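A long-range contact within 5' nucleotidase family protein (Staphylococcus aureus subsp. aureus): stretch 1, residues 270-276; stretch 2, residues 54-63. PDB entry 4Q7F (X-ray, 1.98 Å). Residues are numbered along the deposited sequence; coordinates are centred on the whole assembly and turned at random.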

ATOM      1  N   THR A 270      12.056  -3.082 -10.166  1.00 22.78           N
ATOM      2  CA  THR A 270      13.434  -3.346  -9.718  1.00 24.18           C
ATOM      3  C   THR A 270      13.460  -4.654  -8.898  1.00 22.65           C
ATOM      4  O   THR A 270      12.410  -5.198  -8.541  1.00 24.25           O
ATOM      5  CB  THR A 270      14.034  -2.174  -8.894  1.00 25.97           C
ATOM      6  OG1 THR A 270      13.242  -1.946  -7.730  1.00 27.53           O
ATOM      7  CG2 THR A 270      14.050  -0.876  -9.689  1.00 27.94           C
ATOM      8  N   VAL A 271      14.662  -5.177  -8.703  1.00 21.57           N
ATOM      9  CA  VAL A 271      14.930  -6.378  -7.949  1.00 20.74           C
ATOM     10  C   VAL A 271      16.144  -6.088  -7.079  1.00 19.98           C
ATOM     11  O   VAL A 271      17.126  -5.574  -7.587  1.00 21.20           O
ATOM     12  CB  VAL A 271      15.320  -7.536  -8.883  1.00 21.42           C
ATOM     13  CG1 VAL A 271      15.789  -8.722  -8.062  1.00 21.87           C
ATOM     14  CG2 VAL A 271      14.159  -7.910  -9.785  1.00 21.26           C
ATOM     15  N   GLY A 272      16.075  -6.396  -5.784  1.00 19.37           N
ATOM     16  CA  GLY A 272      17.204  -6.179  -4.887  1.00 19.67           C
ATOM     17  C   GLY A 272      18.109  -7.388  -4.962  1.00 19.79           C
ATOM     18  O   GLY A 272      17.616  -8.517  -4.994  1.00 18.13           O
ATOM     19  N   ARG A 273      19.420  -7.159  -5.025  1.00 20.45           N
ATOM     20  CA  ARG A 273      20.391  -8.266  -5.056  1.00 21.90           C
ATOM     21  C   ARG A 273      21.482  -7.977  -4.043  1.00 22.97           C
ATOM     22  O   ARG A 273      22.097  -6.917  -4.083  1.00 23.24           O
ATOM     23  CB  ARG A 273      21.022  -8.454  -6.426  1.00 21.98           C
ATOM     24  CG  ARG A 273      21.947  -9.668  -6.499  1.00 22.95           C
ATOM     25  CD  ARG A 273      22.656  -9.757  -7.834  1.00 23.27           C
ATOM     26  NE  ARG A 273      23.731  -8.763  -7.977  1.00 23.84           N
ATOM     27  CZ  ARG A 273      24.309  -8.438  -9.131  1.00 24.35           C
ATOM     28  NH1 ARG A 273      23.926  -9.001 -10.270  1.00 24.55           N
ATOM     29  NH2 ARG A 273      25.293  -7.553  -9.157  1.00 26.04           N
ATOM     30  N   VAL A 274      21.672  -8.901  -3.108  1.00 23.54           N
ATOM     31  CA  VAL A 274      22.728  -8.782  -2.127  1.00 24.16           C
ATOM     32  C   VAL A 274      23.567 -10.025  -2.272  1.00 24.47           C
ATOM     33  O   VAL A 274      23.030 -11.126  -2.237  1.00 24.43           O
ATOM     34  CB  VAL A 274      22.175  -8.676  -0.706  1.00 24.74           C
ATOM     35  CG1 VAL A 274      23.308  -8.691   0.308  1.00 26.47           C
ATOM     36  CG2 VAL A 274      21.361  -7.392  -0.571  1.00 25.75           C
ATOM     37  N   VAL A 275      24.876  -9.845  -2.451  1.00 24.81           N
ATOM     38  CA  VAL A 275      25.787 -10.948  -2.605  1.00 26.05           C
ATOM     39  C   VAL A 275      26.733 -11.008  -1.423  1.00 28.14           C
ATOM     40  O   VAL A 275      27.293  -9.987  -0.978  1.00 28.44           O
ATOM     41  CB  VAL A 275      26.644 -10.829  -3.889  1.00 25.69           C
ATOM     42  CG1 VAL A 275      27.568 -12.035  -4.034  1.00 26.50           C
ATOM     43  CG2 VAL A 275      25.760 -10.677  -5.115  1.00 24.50           C
ATOM     44  N   LEU A 276      26.892 -12.215  -0.904  1.00 29.59           N
ATOM     45  CA  LEU A 276      27.825 -12.454   0.163  1.00 31.14           C
ATOM     46  C   LEU A 276      28.887 -13.387  -0.406  1.00 32.30           C
ATOM     47  O   LEU A 276      28.566 -14.247  -1.236  1.00 31.33           O
ATOM     48  CB  LEU A 276      27.135 -13.103   1.348  1.00 31.18           C
ATOM     49  CG  LEU A 276      25.938 -12.467   2.018  1.00 30.89           C
ATOM     50  CD1 LEU A 276      25.656 -13.277   3.277  1.00 31.64           C
ATOM     51  CD2 LEU A 276      26.128 -10.994   2.365  1.00 30.89           C
TER
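Stretch 2, residues 54-63: VIEQDRRQYD

A helix end and the turn that follows it lie along one face of a beta strand, held by a single salt bridge, with an apolar contact before it and another after it along the strand.

Stretch 1 is extended throughout, with phi/psi values typical of a beta strand, so its side chains alternate. Val271, Arg273 and Val275 point their CA-to-CB bonds toward stretch 2, while Thr270, Val274 and Leu276 are out of its reach and Gly272, with no side chain, takes no part. Stretch 2 enters as helix, with backbone hydrogen bonds from Asp58 N to Val54 O (3.1 Å) and from Arg59 N to Ile55 O (2.8 Å). A type I turn from Arg59 to Tyr62 follows, marked by the bond from Tyr62 N to Arg59 O at 3.1 Å. Both stretches advance in the same general sense: Val271 CA lies 7.7 Å from Ile55 CA, and four strand residues later Val275 CA lies 8.7 Å from Tyr62 CA. Spacings this wide leave the contact to side chains, and no backbone hydrogen bond joins the two.

At the first end, Val271 CG1 packs on Ile55 CG1 at 3.7 Å. The CA-to-CB bond of Ile55 runs sideways, but its m, t rotamer brings the end of the side chain nearer the strand.

Arg273 occupies the middle. Its first two chi angles are t, carrying the guanidinium well out from the strand, and chi3 turns to p. Arg273 NH1 donates to Asp58 OD2 at 2.8 Å with an angle of 158°, a hydrogen bond within a salt bridge; the carboxylate oxygen sits at the guanidinium edge, near its plane, where the N-H groups point. Tyr62 OH instead lies over one face, 3.1 Å from Arg273 CZ. That position explains why its 3.3 Å approaches to Arg273 NE and Arg273 NH1 have poor angles and are not hydrogen bonds. Gln61 touches this site lightly and serves its own stretch, donating from Gln61 NE2 to Asp58 O at 3.2 Å.

Tyr62 then reaches the last strand residue of the contact: Val275 CG2 is 3.7 Å from Tyr62 CE1 and 3.6 Å from Tyr62 OH. One aromatic side chain thus meets both the charged and the apolar neighbour.

The rule is economical. Every second strand residue supplies a contact, the helix provides Ile55 for packing and Asp58 for charge, and the turn delivers a tyrosine that meets Arg273 and Val275, together burying 297 Å² summed over both sides.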

ATOM      1  N   VAL A  54      14.510 -11.592 -14.997  1.00 18.97           N
ATOM      2  CA  VAL A  54      15.773 -10.902 -14.715  1.00 19.73           C
ATOM      3  C   VAL A  54      16.577 -11.643 -13.653  1.00 20.04           C
ATOM      4  O   VAL A  54      17.801 -11.734 -13.744  1.00 23.68           O
ATOM      5  CB  VAL A  54      15.515  -9.455 -14.260  1.00 20.86           C
ATOM      6  CG1 VAL A  54      16.759  -8.845 -13.625  1.00 22.09           C
ATOM      7  CG2 VAL A  54      15.055  -8.611 -15.441  1.00 22.31           C
ATOM      8  N   ILE A  55      15.892 -12.183 -12.648  1.00 19.31           N
ATOM      9  CA  ILE A  55      16.529 -12.924 -11.579  1.00 19.40           C
ATOM     10  C   ILE A  55      17.105 -14.230 -12.151  1.00 19.97           C
ATOM     11  O   ILE A  55      18.289 -14.556 -11.954  1.00 18.64           O
ATOM     12  CB  ILE A  55      15.528 -13.212 -10.444  1.00 19.03           C
ATOM     13  CG1 ILE A  55      15.135 -11.902  -9.755  1.00 18.95           C
ATOM     14  CG2 ILE A  55      16.108 -14.146  -9.401  1.00 19.22           C
ATOM     15  CD1 ILE A  55      14.013 -12.058  -8.774  1.00 19.45           C
ATOM     16  N   GLU A  56      16.258 -14.943 -12.873  1.00 20.43           N
ATOM     17  CA  GLU A  56      16.649 -16.216 -13.469  1.00 21.81           C
ATOM     18  C   GLU A  56      17.915 -16.097 -14.315  1.00 23.32           C
ATOM     19  O   GLU A  56      18.854 -16.870 -14.147  1.00 25.56           O
ATOM     20  CB  GLU A  56      15.475 -16.807 -14.260  1.00 22.69           C
ATOM     21  CG  GLU A  56      14.370 -17.324 -13.366  1.00 22.89           C
ATOM     22  CD  GLU A  56      14.854 -18.417 -12.425  1.00 24.76           C
ATOM     23  OE1 GLU A  56      15.191 -19.503 -12.914  1.00 25.31           O
ATOM     24  OE2 GLU A  56      14.863 -18.199 -11.195  1.00 25.65           O
ATOM     25  N   GLN A  57      17.962 -15.124 -15.223  1.00 23.51           N
ATOM     26  CA  GLN A  57      19.158 -14.928 -16.015  1.00 24.39           C
ATOM     27  C   GLN A  57      20.377 -14.557 -15.161  1.00 23.52           C
ATOM     28  O   GLN A  57      21.434 -15.118 -15.335  1.00 23.94           O
ATOM     29  CB  GLN A  57      18.941 -13.876 -17.111  1.00 25.77           C
ATOM     30  CG  GLN A  57      17.945 -14.337 -18.147  1.00 28.90           C
ATOM     31  CD  GLN A  57      17.806 -13.401 -19.315  1.00 33.62           C
ATOM     32  OE1 GLN A  57      17.923 -13.820 -20.466  1.00 41.25           O
ATOM     33  NE2 GLN A  57      17.561 -12.128 -19.037  1.00 36.63           N
ATOM     34  N   ASP A  58      20.218 -13.618 -14.238  1.00 22.33           N
ATOM     35  CA  ASP A  58      21.347 -13.136 -13.427  1.00 21.97           C
ATOM     36  C   ASP A  58      21.925 -14.083 -12.369  1.00 21.38           C
ATOM     37  O   ASP A  58      23.089 -13.968 -11.992  1.00 21.25           O
ATOM     38  CB  ASP A  58      20.888 -11.906 -12.638  1.00 21.73           C
ATOM     39  CG  ASP A  58      22.054 -11.146 -12.018  1.00 22.99           C
ATOM     40  OD1 ASP A  58      22.737 -10.445 -12.775  1.00 23.23           O
ATOM     41  OD2 ASP A  58      22.261 -11.196 -10.785  1.00 23.63           O
ATOM     42  N   ARG A  59      21.087 -14.963 -11.838  1.00 21.08           N
ATOM     43  CA  ARG A  59      21.472 -15.798 -10.714  1.00 21.38           C
ATOM     44  C   ARG A  59      22.436 -16.923 -11.076  1.00 22.60           C
ATOM     45  O   ARG A  59      23.159 -17.416 -10.205  1.00 21.70           O
ATOM     46  CB  ARG A  59      20.214 -16.382 -10.031  1.00 20.92           C
ATOM     47  CG  ARG A  59      19.510 -17.444 -10.854  1.00 21.48           C
ATOM     48  CD  ARG A  59      18.168 -17.855 -10.272  1.00 21.61           C
ATOM     49  NE  ARG A  59      18.254 -18.300  -8.879  1.00 21.97           N
ATOM     50  CZ  ARG A  59      17.278 -18.923  -8.225  1.00 22.63           C
ATOM     51  NH1 ARG A  59      16.108 -19.190  -8.818  1.00 21.79           N
ATOM     52  NH2 ARG A  59      17.477 -19.286  -6.959  1.00 22.95           N
ATOM     53  N   ARG A  60      22.453 -17.297 -12.353  1.00 23.94           N
ATOM     54  CA  ARG A  60      23.285 -18.392 -12.824  1.00 27.09           C
ATOM     55  C   ARG A  60      24.798 -18.196 -12.559  1.00 27.89           C
ATOM     56  O   ARG A  60      25.505 -19.166 -12.396  1.00 29.03           O
ATOM     57  CB  ARG A  60      23.004 -18.636 -14.309  1.00 30.16           C
ATOM     58  CG  ARG A  60      23.669 -19.871 -14.884  1.00 34.76           C
ATOM     59  CD  ARG A  60      23.402 -19.988 -16.380  1.00 39.44           C
ATOM     60  NE  ARG A  60      24.174 -21.069 -16.999  1.00 42.44           N
ATOM     61  CZ  ARG A  60      25.471 -20.989 -17.293  1.00 46.84           C
ATOM     62  NH1 ARG A  60      26.088 -22.024 -17.862  1.00 49.31           N
ATOM     63  NH2 ARG A  60      26.170 -19.887 -16.999  1.00 47.22           N
ATOM     64  N   GLN A  61      25.274 -16.947 -12.488  1.00 27.98           N
ATOM     65  CA  GLN A  61      26.697 -16.675 -12.244  1.00 28.76           C
ATOM     66  C   GLN A  61      27.161 -16.977 -10.809  1.00 29.43           C
ATOM     67  O   GLN A  61      28.355 -17.138 -10.566  1.00 31.55           O
ATOM     68  CB  GLN A  61      27.030 -15.216 -12.557  1.00 28.97           C
ATOM     69  CG  GLN A  61      26.357 -14.220 -11.641  1.00 28.92           C
ATOM     70  CD  GLN A  61      26.648 -12.779 -12.008  1.00 29.85           C
ATOM     71  OE1 GLN A  61      27.792 -12.337 -11.972  1.00 31.80           O
ATOM     72  NE2 GLN A  61      25.609 -12.028 -12.308  1.00 29.98           N
ATOM     73  N   TYR A  62      26.233 -17.043  -9.865  1.00 27.94           N
ATOM     74  CA  TYR A  62      26.576 -17.290  -8.466  1.00 27.02           C
ATOM     75  C   TYR A  62      26.576 -18.764  -8.125  1.00 27.06           C
ATOM     76  O   TYR A  62      25.961 -19.556  -8.824  1.00 26.77           O
ATOM     77  CB  TYR A  62      25.632 -16.499  -7.580  1.00 26.49           C
ATOM     78  CG  TYR A  62      25.738 -15.024  -7.864  1.00 25.51           C
ATOM     79  CD1 TYR A  62      26.851 -14.313  -7.470  1.00 25.76           C
ATOM     80  CD2 TYR A  62      24.747 -14.352  -8.566  1.00 25.79           C
ATOM     81  CE1 TYR A  62      26.974 -12.958  -7.737  1.00 26.42           C
ATOM     82  CE2 TYR A  62      24.860 -12.993  -8.845  1.00 25.58           C
ATOM     83  CZ  TYR A  62      25.978 -12.305  -8.417  1.00 25.95           C
ATOM     84  OH  TYR A  62      26.102 -10.971  -8.687  1.00 26.50           O
ATOM     85  N   ASP A  63      27.287 -19.134  -7.069  1.00 26.96           N
ATOM     86  CA  ASP A  63      27.377 -20.543  -6.655  1.00 27.90           C
ATOM     87  C   ASP A  63      26.013 -21.063  -6.188  1.00 27.04           C
ATOM     88  O   ASP A  63      25.670 -22.211  -6.417  1.00 25.62           O
ATOM     89  CB  ASP A  63      28.410 -20.709  -5.544  1.00 29.33           C
ATOM     90  CG  ASP A  63      29.824 -20.342  -5.990  1.00 30.58           C
ATOM     91  OD1 ASP A  63      30.131 -20.372  -7.201  1.00 31.06           O
ATOM     92  OD2 ASP A  63      30.637 -20.039  -5.115  1.00 31.85           O
TER